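Local coordinates for membrane protein (Acinetobacter baumannii AB307-0294, PDB 5DL5), which probably forms an outer-membrane channel of the OprD porin family, a beta-barrel linked to the uptake of small molecules, antibiotics among them, at residues S16-S19 against E20-G23; G257-A260 against P261-A265; S324-G328 against N329-S333; V340-K344 against L345-P349. All coordinates share one frame; numbering follows the deposited sequence.

How the interactions relate
All four contacts are local turns between or ahead of strands of the OprD-family barrel. Interaction 3 is the buried one, about 17 Å from the chain centre; interactions 1, 2 and 4 lie on the surface, about 28 to 32 Å out. Interactions 3 and 4 use the same strand, 332-341, one at its start and one at its end, with centres about 34 Å apart. Interactions 2 and 3 come within about 6 Å at their nearest atoms but do not touch. Chemistry follows place: a carboxylate and a water bind main chain in interaction 3, serines do so in interaction 1, and apolar groups meet a ring in interactions 2 and 4.

Interaction 1 (S16-S19 against E20-G23); sequences SEQS and EAKG
Gln18 and Ala21 face each other across a type I beta turn, and the end of the glutamine side chain lies against the alanine methyl. Gln18 CB points away from 20-23, and CG stands anti to the backbone N (chi1 -178°); the bend at chi2 (56°) then brings the amide end alongside the methyl. Contact begins only at CD: Gln18 CD and OE1 are both about 4.0 Å from Ala21 CB, and NE2 comes nearest, at 3.8 Å from the same atom. The flat end therefore touches the methyl only as packing; its polar atoms are held by other loops and strands. Gln18 NE2 donates to the carbonyl oxygens of Thr66 and Gly68, while Gln18 OE1 accepts from Arg117 NE, so three bonds fix the rotation of the amide.

The main chain closes the turn through Ala21 N, which donates to Gln18 O at 3.0 Å with an N-H...O angle of 163°; the donor stands well above the carbonyl plane. Glu20 N has two weak bonds, to Ser16 O and to Glu17 O, each 3.4 Å long. Glu20 CG lies 3.6 Å from Ser16 O.

Ser16 and Ser19 exchange bonds, each hydroxyl accepting from the other's backbone N: Ser19 N donates to Ser16 OG at 3.1 Å, and Ser16 N to Ser19 OG at 3.0 Å. Glu17 points away from 20-23, and its OE2 bonds to His155 ND1. The Ser19 N to Ser16 OG bond makes an ST motif, which runs into the type I turn in the N-terminal lead-in to barrel strand 29-43.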
ATOM      1  N   SER A  16     -28.750 -15.591   1.831  1.00 52.50           N
ATOM      2  CA  SER A  16     -27.722 -14.729   1.157  1.00 46.97           C
ATOM      3  C   SER A  16     -27.401 -13.547   1.999  1.00 44.47           C
ATOM      4  O   SER A  16     -28.083 -13.319   2.971  1.00 45.10           O
ATOM      5  CB  SER A  16     -28.289 -14.270  -0.202  1.00 46.92           C
ATOM      6  OG  SER A  16     -29.390 -13.324  -0.023  1.00 43.63           O
ATOM      7  N   GLU A  17     -26.417 -12.746   1.620  1.00 42.29           N
ATOM      8  CA  GLU A  17     -26.106 -11.470   2.323  1.00 41.95           C
ATOM      9  C   GLU A  17     -27.299 -10.522   2.205  1.00 41.06           C
ATOM     10  O   GLU A  17     -27.630  -9.883   3.167  1.00 41.12           O
ATOM     11  CB  GLU A  17     -24.914 -10.724   1.717  1.00 44.87           C
ATOM     12  CG  GLU A  17     -23.569 -11.455   1.843  1.00 45.02           C
ATOM     13  CD  GLU A  17     -22.444 -10.861   0.973  1.00 46.74           C
ATOM     14  OE1 GLU A  17     -22.514  -9.756   0.389  1.00 49.61           O
ATOM     15  OE2 GLU A  17     -21.445 -11.565   0.820  1.00 50.99           O
ATOM     16  N   GLN A  18     -27.957 -10.445   1.037  1.00 38.44           N
ATOM     17  CA  GLN A  18     -29.109  -9.511   0.919  1.00 38.18           C
ATOM     18  C   GLN A  18     -30.380  -9.901   1.658  1.00 41.27           C
ATOM     19  O   GLN A  18     -31.035  -9.030   2.241  1.00 41.60           O
ATOM     20  CB  GLN A  18     -29.386  -9.054  -0.503  1.00 37.33           C
ATOM     21  CG  GLN A  18     -30.566  -8.031  -0.594  1.00 37.62           C
ATOM     22  CD  GLN A  18     -30.455  -6.767   0.247  1.00 35.94           C
ATOM     23  OE1 GLN A  18     -29.384  -6.323   0.558  1.00 34.19           O
ATOM     24  NE2 GLN A  18     -31.607  -6.114   0.510  1.00 34.70           N
ATOM     25  N   SER A  19     -30.660 -11.195   1.760  1.00 43.80           N
ATOM     26  CA  SER A  19     -31.846 -11.650   2.447  1.00 49.62           C
ATOM     27  C   SER A  19     -31.675 -11.464   3.912  1.00 50.43           C
ATOM     28  O   SER A  19     -32.624 -11.469   4.595  1.00 51.21           O
ATOM     29  CB  SER A  19     -32.214 -13.090   2.138  1.00 50.28           C
ATOM     30  OG  SER A  19     -31.104 -13.896   2.456  1.00 52.58           O
ATOM     31  N   GLU A  20     -30.477 -11.323   4.401  1.00 49.63           N
ATOM     32  CA  GLU A  20     -30.307 -11.049   5.834  1.00 52.50           C
ATOM     33  C   GLU A  20     -30.260  -9.565   6.158  1.00 48.50           C
ATOM     34  O   GLU A  20     -29.985  -9.229   7.287  1.00 49.51           O
ATOM     35  CB  GLU A  20     -29.003 -11.750   6.399  1.00 55.62           C
ATOM     36  CG  GLU A  20     -29.104 -13.263   6.399  1.00 60.03           C
ATOM     37  CD  GLU A  20     -30.414 -13.706   7.024  1.00 68.57           C
ATOM     38  OE1 GLU A  20     -30.690 -13.253   8.165  1.00 72.57           O
ATOM     39  OE2 GLU A  20     -31.231 -14.417   6.363  1.00 75.80           O
ATOM     40  N   ALA A  21     -30.458  -8.669   5.200  1.00 45.19           N
ATOM     41  CA  ALA A  21     -30.383  -7.216   5.480  1.00 46.48           C
ATOM     42  C   ALA A  21     -31.335  -6.879   6.650  1.00 49.99           C
ATOM     43  O   ALA A  21     -32.434  -7.375   6.681  1.00 45.19           O
ATOM     44  CB  ALA A  21     -30.855  -6.429   4.258  1.00 45.28           C
ATOM     45  N   LYS A  22     -30.912  -6.054   7.598  1.00 53.32           N
ATOM     46  CA  LYS A  22     -31.849  -5.576   8.691  1.00 57.98           C
ATOM     47  C   LYS A  22     -32.425  -4.201   8.415  1.00 54.27           C
ATOM     48  O   LYS A  22     -33.459  -3.891   8.903  1.00 58.96           O
ATOM     49  CB  LYS A  22     -31.115  -5.405   9.997  1.00 61.94           C
ATOM     50  CG  LYS A  22     -30.799  -6.663  10.785  1.00 69.67           C
ATOM     51  CD  LYS A  22     -30.618  -6.245  12.270  1.00 76.14           C
ATOM     52  CE  LYS A  22     -29.539  -7.010  13.010  1.00 78.78           C
ATOM     53  NZ  LYS A  22     -30.159  -8.162  13.707  1.00 82.60           N
ATOM     54  N   GLY A  23     -31.679  -3.342   7.735  1.00 51.22           N
ATOM     55  CA  GLY A  23     -32.135  -2.016   7.406  1.00 50.32           C
ATOM     56  C   GLY A  23     -31.038  -1.012   7.321  1.00 47.96           C
ATOM     57  O   GLY A  23     -29.886  -1.241   7.835  1.00 46.43           O
TER

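Interaction 2 (G257-A260 against P261-A265); sequences GTVA and PNYAA
Val259 packs onto the ring of Tyr263, and this is the tight side of the contact. Val259 CG1 sits over one face, 4.0 Å from the Tyr263 ring centroid and 15° off the normal, a CH-pi contact shifted toward the CG and CD2 side of the ring. Behind it, Val259 CB lies 3.8 Å from Tyr263 CB, and Val259 CG2 reaches the same CB a little farther off. The two side chains cross at about a right angle. With Tyr263 CG anti to the backbone N (chi1 -179°), CB and the near part of the ring are set against Val259, while the hydroxyl end leads away to Thr252 OG1 and Ala255 N. Arg366 touches both Val259 and Tyr263, Ala269 also touches the tyrosine, and Tyr263 is buried.

The main chain is drawn together at the same place. Tyr263 N donates to Ala260 O at 2.7 Å in a nearly straight bond, with the nitrogen above the carbonyl plane. Tyr263 CB also lies close to this oxygen, 3.2 Å from Ala260 O.

The loose side is the outer bend of the turn. Ala260 CB is 3.5 Å from Pro261 CD, a closeness that comes with the peptide link, and within the molecule itself Pro261 and Asn262 are exposed, with their side chains turned away from 257-260. The arrangement is a type I beta turn, Ala260 to Tyr263, that feeds the short helix 263-266 within the long loop between barrel strands 233-246 and 273-286.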
ATOM      1  N   GLY A 257      17.633   0.070 -22.028  1.00 46.77           N
ATOM      2  CA  GLY A 257      17.452  -0.094 -23.438  1.00 47.01           C
ATOM      3  C   GLY A 257      17.025   1.179 -24.122  1.00 50.38           C
ATOM      4  O   GLY A 257      17.379   2.255 -23.654  1.00 52.25           O
ATOM      5  N   THR A 258      16.353   1.031 -25.284  1.00 51.53           N
ATOM      6  CA  THR A 258      15.984   2.187 -26.122  1.00 55.50           C
ATOM      7  C   THR A 258      14.956   3.061 -25.321  1.00 52.93           C
ATOM      8  O   THR A 258      13.852   2.541 -24.997  1.00 51.31           O
ATOM      9  CB  THR A 258      15.336   1.745 -27.465  1.00 58.75           C
ATOM     10  OG1 THR A 258      16.233   0.893 -28.230  1.00 62.33           O
ATOM     11  CG2 THR A 258      14.868   3.002 -28.344  1.00 61.50           C
ATOM     12  N   VAL A 259      15.351   4.293 -24.948  1.00 50.38           N
ATOM     13  CA  VAL A 259      14.474   5.310 -24.413  1.00 52.19           C
ATOM     14  C   VAL A 259      14.552   6.564 -25.299  1.00 55.53           C
ATOM     15  O   VAL A 259      15.475   6.742 -26.056  1.00 55.83           O
ATOM     16  CB  VAL A 259      14.860   5.793 -22.986  1.00 51.98           C
ATOM     17  CG1 VAL A 259      14.753   4.700 -21.962  1.00 49.67           C
ATOM     18  CG2 VAL A 259      16.267   6.348 -22.944  1.00 53.67           C
ATOM     19  N   ALA A 260      13.578   7.442 -25.135  1.00 55.79           N
ATOM     20  CA  ALA A 260      13.544   8.775 -25.819  1.00 57.89           C
ATOM     21  C   ALA A 260      14.525   9.814 -25.256  1.00 56.66           C
ATOM     22  O   ALA A 260      14.739   9.880 -24.062  1.00 54.73           O
ATOM     23  CB  ALA A 260      12.136   9.354 -25.749  1.00 55.87           C
ATOM     24  N   PRO A 261      15.038  10.729 -26.127  1.00 58.66           N
ATOM     25  CA  PRO A 261      16.073  11.690 -25.722  1.00 60.20           C
ATOM     26  C   PRO A 261      15.779  12.378 -24.472  1.00 60.04           C
ATOM     27  O   PRO A 261      16.684  12.714 -23.727  1.00 61.66           O
ATOM     28  CB  PRO A 261      16.085  12.725 -26.894  1.00 64.46           C
ATOM     29  CG  PRO A 261      15.721  11.884 -28.112  1.00 64.43           C
ATOM     30  CD  PRO A 261      14.782  10.780 -27.574  1.00 61.53           C
ATOM     31  N   ASN A 262      14.493  12.605 -24.250  1.00 62.56           N
ATOM     32  CA  ASN A 262      14.022  13.417 -23.196  1.00 63.64           C
ATOM     33  C   ASN A 262      13.616  12.654 -21.947  1.00 62.38           C
ATOM     34  O   ASN A 262      13.204  13.260 -20.954  1.00 60.43           O
ATOM     35  CB  ASN A 262      12.829  14.194 -23.770  1.00 69.75           C
ATOM     36  CG  ASN A 262      12.450  15.376 -22.920  1.00 73.65           C
ATOM     37  OD1 ASN A 262      13.278  15.922 -22.209  1.00 79.45           O
ATOM     38  ND2 ASN A 262      11.201  15.772 -22.978  1.00 75.60           N
ATOM     39  N   TYR A 263      13.755  11.326 -21.977  1.00 58.59           N
ATOM     40  CA  TYR A 263      13.340  10.427 -20.872  1.00 55.71           C
ATOM     41  C   TYR A 263      13.831  10.864 -19.475  1.00 56.48           C
ATOM     42  O   TYR A 263      13.087  10.854 -18.449  1.00 53.10           O
ATOM     43  CB  TYR A 263      13.900   9.001 -21.151  1.00 51.86           C
ATOM     44  CG  TYR A 263      13.552   7.987 -20.131  1.00 49.61           C
ATOM     45  CD1 TYR A 263      12.210   7.545 -20.012  1.00 49.94           C
ATOM     46  CD2 TYR A 263      14.497   7.489 -19.202  1.00 48.00           C
ATOM     47  CE1 TYR A 263      11.840   6.638 -19.055  1.00 45.50           C
ATOM     48  CE2 TYR A 263      14.152   6.532 -18.290  1.00 47.20           C
ATOM     49  CZ  TYR A 263      12.810   6.121 -18.204  1.00 47.59           C
ATOM     50  OH  TYR A 263      12.407   5.180 -17.314  1.00 46.69           O
ATOM     51  N   ALA A 264      15.097  11.224 -19.506  1.00 60.49           N
ATOM     52  CA  ALA A 264      15.879  11.997 -18.516  1.00 64.89           C
ATOM     53  C   ALA A 264      15.105  13.023 -17.779  1.00 64.10           C
ATOM     54  O   ALA A 264      15.205  13.140 -16.578  1.00 69.30           O
ATOM     55  CB  ALA A 264      17.056  12.701 -19.305  1.00 69.48           C
ATOM     56  N   ALA A 265      14.327  13.774 -18.542  1.00 66.25           N
ATOM     57  CA  ALA A 265      13.522  14.865 -18.067  1.00 68.06           C
ATOM     58  C   ALA A 265      12.014  14.569 -17.911  1.00 65.59           C
ATOM     59  O   ALA A 265      11.405  15.072 -17.014  1.00 65.19           O
ATOM     60  CB  ALA A 265      13.707  16.010 -19.050  1.00 70.45           C
TER

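Interaction 3 (S324-G328 against N329-S333); sequences SDFIG and NHEKS
Phe326 meets Glu331 and Ser333 where a type II beta turn, Gly328 to Glu331, leads a long loop of the OprD-type barrel into strand 332-341. Just ahead of it, Ser324 OG accepts from Phe326 N in an ST turn and stands over one face of the phenylalanine ring, offset toward its rim. That ring lies obliquely to the glutamate, its plane 46° from that of the carboxylate, and Phe326 CD2 approaches Glu331 OE2 to 3.2 Å. Phe326 CB rests on Ser333 OG at 3.5 Å. Ile327 turns its side chain away, where it touches Tyr253 and Tyr304, while its main chain passes close to the carboxylate. Gly328 is bonded at both ends: Gly328 O closes the turn with Glu331 N at 2.9 Å, and Gly328 N donates to the side-chain Glu331 OE1, also at 2.9 Å.

Glu331 reaches back this far because its chain is fully extended, with CG anti to the backbone N (chi1 -175°). Ser333 OG is also bound to Asn320 ND2. A water bridges the two segments, bonded to Ser333 OG at 2.8 Å and near Phe326 O, 2.8 Å from that oxygen, and Glu331 O.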
ATOM      1  N   SER A 324      12.809   1.277   1.381  1.00 31.99           N
ATOM      2  CA  SER A 324      12.982   0.901  -0.021  1.00 32.11           C
ATOM      3  C   SER A 324      12.130  -0.271  -0.365  1.00 30.54           C
ATOM      4  O   SER A 324      11.878  -1.141   0.469  1.00 29.87           O
ATOM      5  CB  SER A 324      14.473   0.527  -0.318  1.00 35.96           C
ATOM      6  OG  SER A 324      14.584  -0.040  -1.583  1.00 33.01           O
ATOM      7  N   ASP A 325      11.685  -0.334  -1.613  1.00 31.83           N
ATOM      8  CA  ASP A 325      10.882  -1.459  -2.059  1.00 30.51           C
ATOM      9  C   ASP A 325      11.650  -2.475  -2.874  1.00 28.95           C
ATOM     10  O   ASP A 325      11.027  -3.464  -3.353  1.00 30.12           O
ATOM     11  CB  ASP A 325       9.750  -0.967  -2.885  1.00 30.46           C
ATOM     12  CG  ASP A 325       8.705  -0.229  -2.027  1.00 34.12           C
ATOM     13  OD1 ASP A 325       8.299  -0.719  -0.964  1.00 34.23           O
ATOM     14  OD2 ASP A 325       8.255   0.786  -2.508  1.00 33.18           O
ATOM     15  N   PHE A 326      12.941  -2.283  -3.093  1.00 30.35           N
ATOM     16  CA  PHE A 326      13.764  -3.385  -3.763  1.00 30.13           C
ATOM     17  C   PHE A 326      13.184  -3.740  -5.132  1.00 29.15           C
ATOM     18  O   PHE A 326      12.995  -4.862  -5.512  1.00 29.73           O
ATOM     19  CB  PHE A 326      14.019  -4.597  -2.831  1.00 29.97           C
ATOM     20  CG  PHE A 326      14.815  -4.180  -1.568  1.00 31.15           C
ATOM     21  CD1 PHE A 326      14.174  -3.599  -0.476  1.00 30.63           C
ATOM     22  CD2 PHE A 326      16.206  -4.264  -1.533  1.00 31.62           C
ATOM     23  CE1 PHE A 326      14.922  -3.098   0.633  1.00 33.22           C
ATOM     24  CE2 PHE A 326      16.978  -3.826  -0.425  1.00 32.24           C
ATOM     25  CZ  PHE A 326      16.321  -3.168   0.629  1.00 33.73           C
ATOM     26  N   ILE A 327      13.014  -2.658  -5.893  1.00 29.88           N
ATOM     27  CA  ILE A 327      12.226  -2.639  -7.166  1.00 28.98           C
ATOM     28  C   ILE A 327      13.029  -2.089  -8.286  1.00 28.68           C
ATOM     29  O   ILE A 327      12.499  -1.843  -9.330  1.00 29.62           O
ATOM     30  CB  ILE A 327      10.942  -1.734  -7.051  1.00 28.89           C
ATOM     31  CG1 ILE A 327      11.328  -0.309  -6.565  1.00 28.14           C
ATOM     32  CG2 ILE A 327       9.852  -2.485  -6.330  1.00 28.66           C
ATOM     33  CD1 ILE A 327      10.163   0.700  -6.565  1.00 32.36           C
ATOM     34  N   GLY A 328      14.319  -1.981  -8.158  1.00 29.26           N
ATOM     35  CA  GLY A 328      15.181  -1.564  -9.236  1.00 29.11           C
ATOM     36  C   GLY A 328      15.235  -2.579 -10.394  1.00 29.17           C
ATOM     37  O   GLY A 328      14.904  -3.777 -10.275  1.00 27.61           O
ATOM     38  N   ASN A 329      15.639  -2.026 -11.499  1.00 30.23           N
ATOM     39  CA  ASN A 329      15.758  -2.711 -12.759  1.00 32.57           C
ATOM     40  C   ASN A 329      16.775  -3.903 -12.589  1.00 31.61           C
ATOM     41  O   ASN A 329      17.878  -3.661 -12.192  1.00 31.61           O
ATOM     42  CB  ASN A 329      16.141  -1.736 -13.822  1.00 32.84           C
ATOM     43  CG  ASN A 329      16.240  -2.355 -15.234  1.00 34.56           C
ATOM     44  OD1 ASN A 329      16.701  -3.483 -15.436  1.00 37.22           O
ATOM     45  ND2 ASN A 329      16.003  -1.533 -16.206  1.00 35.16           N
ATOM     46  N   HIS A 330      16.291  -5.153 -12.808  1.00 29.61           N
ATOM     47  CA  HIS A 330      17.097  -6.433 -12.606  1.00 34.44           C
ATOM     48  C   HIS A 330      17.449  -6.692 -11.178  1.00 33.12           C
ATOM     49  O   HIS A 330      18.249  -7.544 -10.930  1.00 33.12           O
ATOM     50  CB  HIS A 330      18.379  -6.418 -13.479  1.00 38.62           C
ATOM     51  CG  HIS A 330      18.142  -6.892 -14.871  1.00 46.31           C
ATOM     52  ND1 HIS A 330      17.242  -6.272 -15.747  1.00 48.53           N
ATOM     53  CD2 HIS A 330      18.619  -7.989 -15.530  1.00 47.13           C
ATOM     54  CE1 HIS A 330      17.212  -6.938 -16.899  1.00 47.71           C
ATOM     55  NE2 HIS A 330      18.026  -7.988 -16.787  1.00 51.04           N
ATOM     56  N   GLU A 331      16.878  -5.928 -10.191  1.00 31.04           N
ATOM     57  CA  GLU A 331      17.339  -6.053  -8.833  1.00 29.43           C
ATOM     58  C   GLU A 331      16.931  -7.393  -8.228  1.00 31.44           C
ATOM     59  O   GLU A 331      15.760  -7.811  -8.276  1.00 29.15           O
ATOM     60  CB  GLU A 331      16.775  -4.915  -7.953  1.00 31.55           C
ATOM     61  CG  GLU A 331      17.335  -4.937  -6.548  1.00 31.91           C
ATOM     62  CD  GLU A 331      16.933  -3.794  -5.670  1.00 34.63           C
ATOM     63  OE1 GLU A 331      16.130  -2.971  -6.111  1.00 31.23           O
ATOM     64  OE2 GLU A 331      17.421  -3.782  -4.508  1.00 32.61           O
ATOM     65  N   LYS A 332      17.894  -8.045  -7.623  1.00 28.81           N
ATOM     66  CA  LYS A 332      17.610  -9.164  -6.739  1.00 29.62           C
ATOM     67  C   LYS A 332      17.677  -8.752  -5.270  1.00 27.29           C
ATOM     68  O   LYS A 332      18.491  -7.929  -4.964  1.00 29.07           O
ATOM     69  CB  LYS A 332      18.646 -10.287  -6.984  1.00 30.34           C
ATOM     70  CG  LYS A 332      18.679 -10.818  -8.405  1.00 34.50           C
ATOM     71  CD  LYS A 332      19.818 -11.842  -8.466  1.00 40.31           C
ATOM     72  CE  LYS A 332      19.661 -12.941  -9.474  1.00 42.59           C
ATOM     73  NZ  LYS A 332      20.141 -12.379 -10.733  1.00 46.10           N
ATOM     74  N   SER A 333      16.936  -9.420  -4.341  1.00 26.33           N
ATOM     75  CA  SER A 333      17.151  -9.070  -2.948  1.00 28.70           C
ATOM     76  C   SER A 333      16.759 -10.215  -2.004  1.00 29.30           C
ATOM     77  O   SER A 333      15.999 -11.140  -2.367  1.00 29.31           O
ATOM     78  CB  SER A 333      16.316  -7.796  -2.579  1.00 30.49           C
ATOM     79  OG  SER A 333      14.929  -7.997  -2.829  1.00 28.89           O
TER
HETATM   80  O   HOH W   1      14.508  -7.173  -5.489  1.00 29.99           O

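Interaction 4 (V340-K344 against L345-P349); sequences VDFGK and LGVLP
Phe342 and Leu345 lie side by side at the apolar centre of the nine-residue connection between barrel strands 332-341 and 351-365, which contains a type I beta turn from Gly343 to Gly346. Leu345 CD2 comes obliquely to the ring, 3.8 Å from Phe342 CD1. Val347 approaches at the ring edge, near its plane, with CB 4.0 Å from Phe342 CD1. Val340 CG1 lies over one face of the ring, offset toward its rim, and also touches Leu345 CD2, at 4.1 Å. With CG anti to the carbonyl carbon (chi1 -77°), the phenylalanine ring lies alongside these aliphatic groups; Leu351 and Trp353 of the next strand touch it too.

Outward from the ring the main chain takes over. Phe342 O grips two donors, Val347 N at 2.7 Å and Leu348 N at 3.0 Å; the first arrives head-on to the carbonyl, the second from above its plane. Gly343 O accepts from Gly346 N across the turn. Gly343 also lets the returning chain press close, its CA 3.7 Å from Pro349 CA.

At the polar edge Asp341 holds the start of the turn with both main chain and side chain. Its carbonyl oxygen accepts in plane from Leu345 N. In an Asx turn its carboxylate reaches forward, Asp341 OD1 taking Gly343 N at 2.9 Å and, more weakly, Lys344 N at 3.3 Å.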
ATOM      1  N   VAL A 340       9.026 -10.741  17.437  1.00 44.27           N
ATOM      2  CA  VAL A 340       8.684 -11.196  18.781  1.00 47.63           C
ATOM      3  C   VAL A 340       7.366 -10.566  19.276  1.00 48.76           C
ATOM      4  O   VAL A 340       7.244  -9.332  19.292  1.00 43.72           O
ATOM      5  CB  VAL A 340       9.747 -10.769  19.778  1.00 47.45           C
ATOM      6  CG1 VAL A 340       9.373 -11.276  21.166  1.00 49.05           C
ATOM      7  CG2 VAL A 340      11.077 -11.253  19.269  1.00 50.61           C
ATOM      8  N   ASP A 341       6.484 -11.436  19.788  1.00 49.56           N
ATOM      9  CA  ASP A 341       5.316 -11.075  20.537  1.00 53.17           C
ATOM     10  C   ASP A 341       5.555 -11.141  22.090  1.00 53.31           C
ATOM     11  O   ASP A 341       5.566 -12.234  22.721  1.00 52.83           O
ATOM     12  CB  ASP A 341       4.132 -11.928  20.074  1.00 55.83           C
ATOM     13  CG  ASP A 341       2.801 -11.521  20.731  1.00 62.15           C
ATOM     14  OD1 ASP A 341       2.751 -10.834  21.799  1.00 62.66           O
ATOM     15  OD2 ASP A 341       1.782 -11.962  20.179  1.00 67.12           O
ATOM     16  N   PHE A 342       5.650  -9.940  22.675  1.00 51.21           N
ATOM     17  CA  PHE A 342       5.987  -9.768  24.073  1.00 53.60           C
ATOM     18  C   PHE A 342       4.877 -10.109  25.015  1.00 55.21           C
ATOM     19  O   PHE A 342       5.168 -10.344  26.180  1.00 60.42           O
ATOM     20  CB  PHE A 342       6.554  -8.385  24.398  1.00 52.84           C
ATOM     21  CG  PHE A 342       7.972  -8.225  23.999  1.00 51.58           C
ATOM     22  CD1 PHE A 342       8.999  -8.651  24.836  1.00 55.20           C
ATOM     23  CD2 PHE A 342       8.283  -7.731  22.800  1.00 48.22           C
ATOM     24  CE1 PHE A 342      10.320  -8.493  24.477  1.00 54.41           C
ATOM     25  CE2 PHE A 342       9.592  -7.621  22.393  1.00 50.43           C
ATOM     26  CZ  PHE A 342      10.621  -7.992  23.219  1.00 51.69           C
ATOM     27  N   GLY A 343       3.668 -10.251  24.503  1.00 54.82           N
ATOM     28  CA  GLY A 343       2.551 -10.839  25.257  1.00 59.12           C
ATOM     29  C   GLY A 343       2.671 -12.343  25.402  1.00 59.89           C
ATOM     30  O   GLY A 343       2.557 -12.866  26.496  1.00 63.01           O
ATOM     31  N   LYS A 344       2.923 -13.055  24.297  1.00 61.21           N
ATOM     32  CA  LYS A 344       3.090 -14.515  24.365  1.00 63.49           C
ATOM     33  C   LYS A 344       4.248 -14.868  25.189  1.00 64.87           C
ATOM     34  O   LYS A 344       4.266 -15.879  25.857  1.00 70.24           O
ATOM     35  CB  LYS A 344       3.227 -15.121  23.013  1.00 63.18           C
ATOM     36  CG  LYS A 344       1.888 -15.202  22.363  1.00 63.92           C
ATOM     37  CD  LYS A 344       2.008 -15.387  20.882  1.00 63.12           C
ATOM     38  CE  LYS A 344       0.677 -15.865  20.359  1.00 64.14           C
ATOM     39  NZ  LYS A 344       0.806 -15.941  18.886  1.00 62.98           N
ATOM     40  N   LEU A 345       5.235 -14.015  25.151  1.00 65.16           N
ATOM     41  CA  LEU A 345       6.445 -14.241  25.922  1.00 68.32           C
ATOM     42  C   LEU A 345       6.233 -14.030  27.386  1.00 69.56           C
ATOM     43  O   LEU A 345       7.020 -14.538  28.168  1.00 72.83           O
ATOM     44  CB  LEU A 345       7.534 -13.321  25.415  1.00 67.50           C
ATOM     45  CG  LEU A 345       8.996 -13.606  25.624  1.00 68.21           C
ATOM     46  CD1 LEU A 345       9.421 -14.898  24.907  1.00 66.73           C
ATOM     47  CD2 LEU A 345       9.699 -12.393  25.047  1.00 66.24           C
ATOM     48  N   GLY A 346       5.181 -13.312  27.776  1.00 70.66           N
ATOM     49  CA  GLY A 346       4.871 -13.126  29.172  1.00 70.95           C
ATOM     50  C   GLY A 346       5.330 -11.778  29.678  1.00 74.54           C
ATOM     51  O   GLY A 346       5.312 -11.565  30.868  1.00 75.87           O
ATOM     52  N   VAL A 347       5.716 -10.835  28.825  1.00 73.09           N
ATOM     53  CA  VAL A 347       6.276  -9.544  29.331  1.00 75.81           C
ATOM     54  C   VAL A 347       5.310  -8.338  29.294  1.00 73.92           C
ATOM     55  O   VAL A 347       5.333  -7.516  30.195  1.00 75.18           O
ATOM     56  CB  VAL A 347       7.592  -9.165  28.580  1.00 75.87           C
ATOM     57  CG1 VAL A 347       8.050  -7.741  28.886  1.00 74.60           C
ATOM     58  CG2 VAL A 347       8.681 -10.141  28.966  1.00 78.47           C
ATOM     59  N   LEU A 348       4.515  -8.212  28.243  1.00 69.11           N
ATOM     60  CA  LEU A 348       3.609  -7.059  28.039  1.00 68.11           C
ATOM     61  C   LEU A 348       2.612  -7.338  26.887  1.00 62.19           C
ATOM     62  O   LEU A 348       2.990  -7.311  25.722  1.00 56.84           O
ATOM     63  CB  LEU A 348       4.362  -5.738  27.796  1.00 67.45           C
ATOM     64  CG  LEU A 348       3.394  -4.517  27.768  1.00 72.50           C
ATOM     65  CD1 LEU A 348       2.587  -4.317  29.056  1.00 73.63           C
ATOM     66  CD2 LEU A 348       4.122  -3.224  27.419  1.00 74.35           C
ATOM     67  N   PRO A 349       1.335  -7.631  27.218  1.00 62.30           N
ATOM     68  CA  PRO A 349       0.429  -7.941  26.119  1.00 59.34           C
ATOM     69  C   PRO A 349       0.256  -6.713  25.219  1.00 58.24           C
ATOM     70  O   PRO A 349       0.319  -5.523  25.681  1.00 57.07           O
ATOM     71  CB  PRO A 349      -0.869  -8.351  26.821  1.00 61.80           C
ATOM     72  CG  PRO A 349      -0.481  -8.718  28.185  1.00 65.36           C
ATOM     73  CD  PRO A 349       0.705  -7.866  28.541  1.00 66.06           C
TER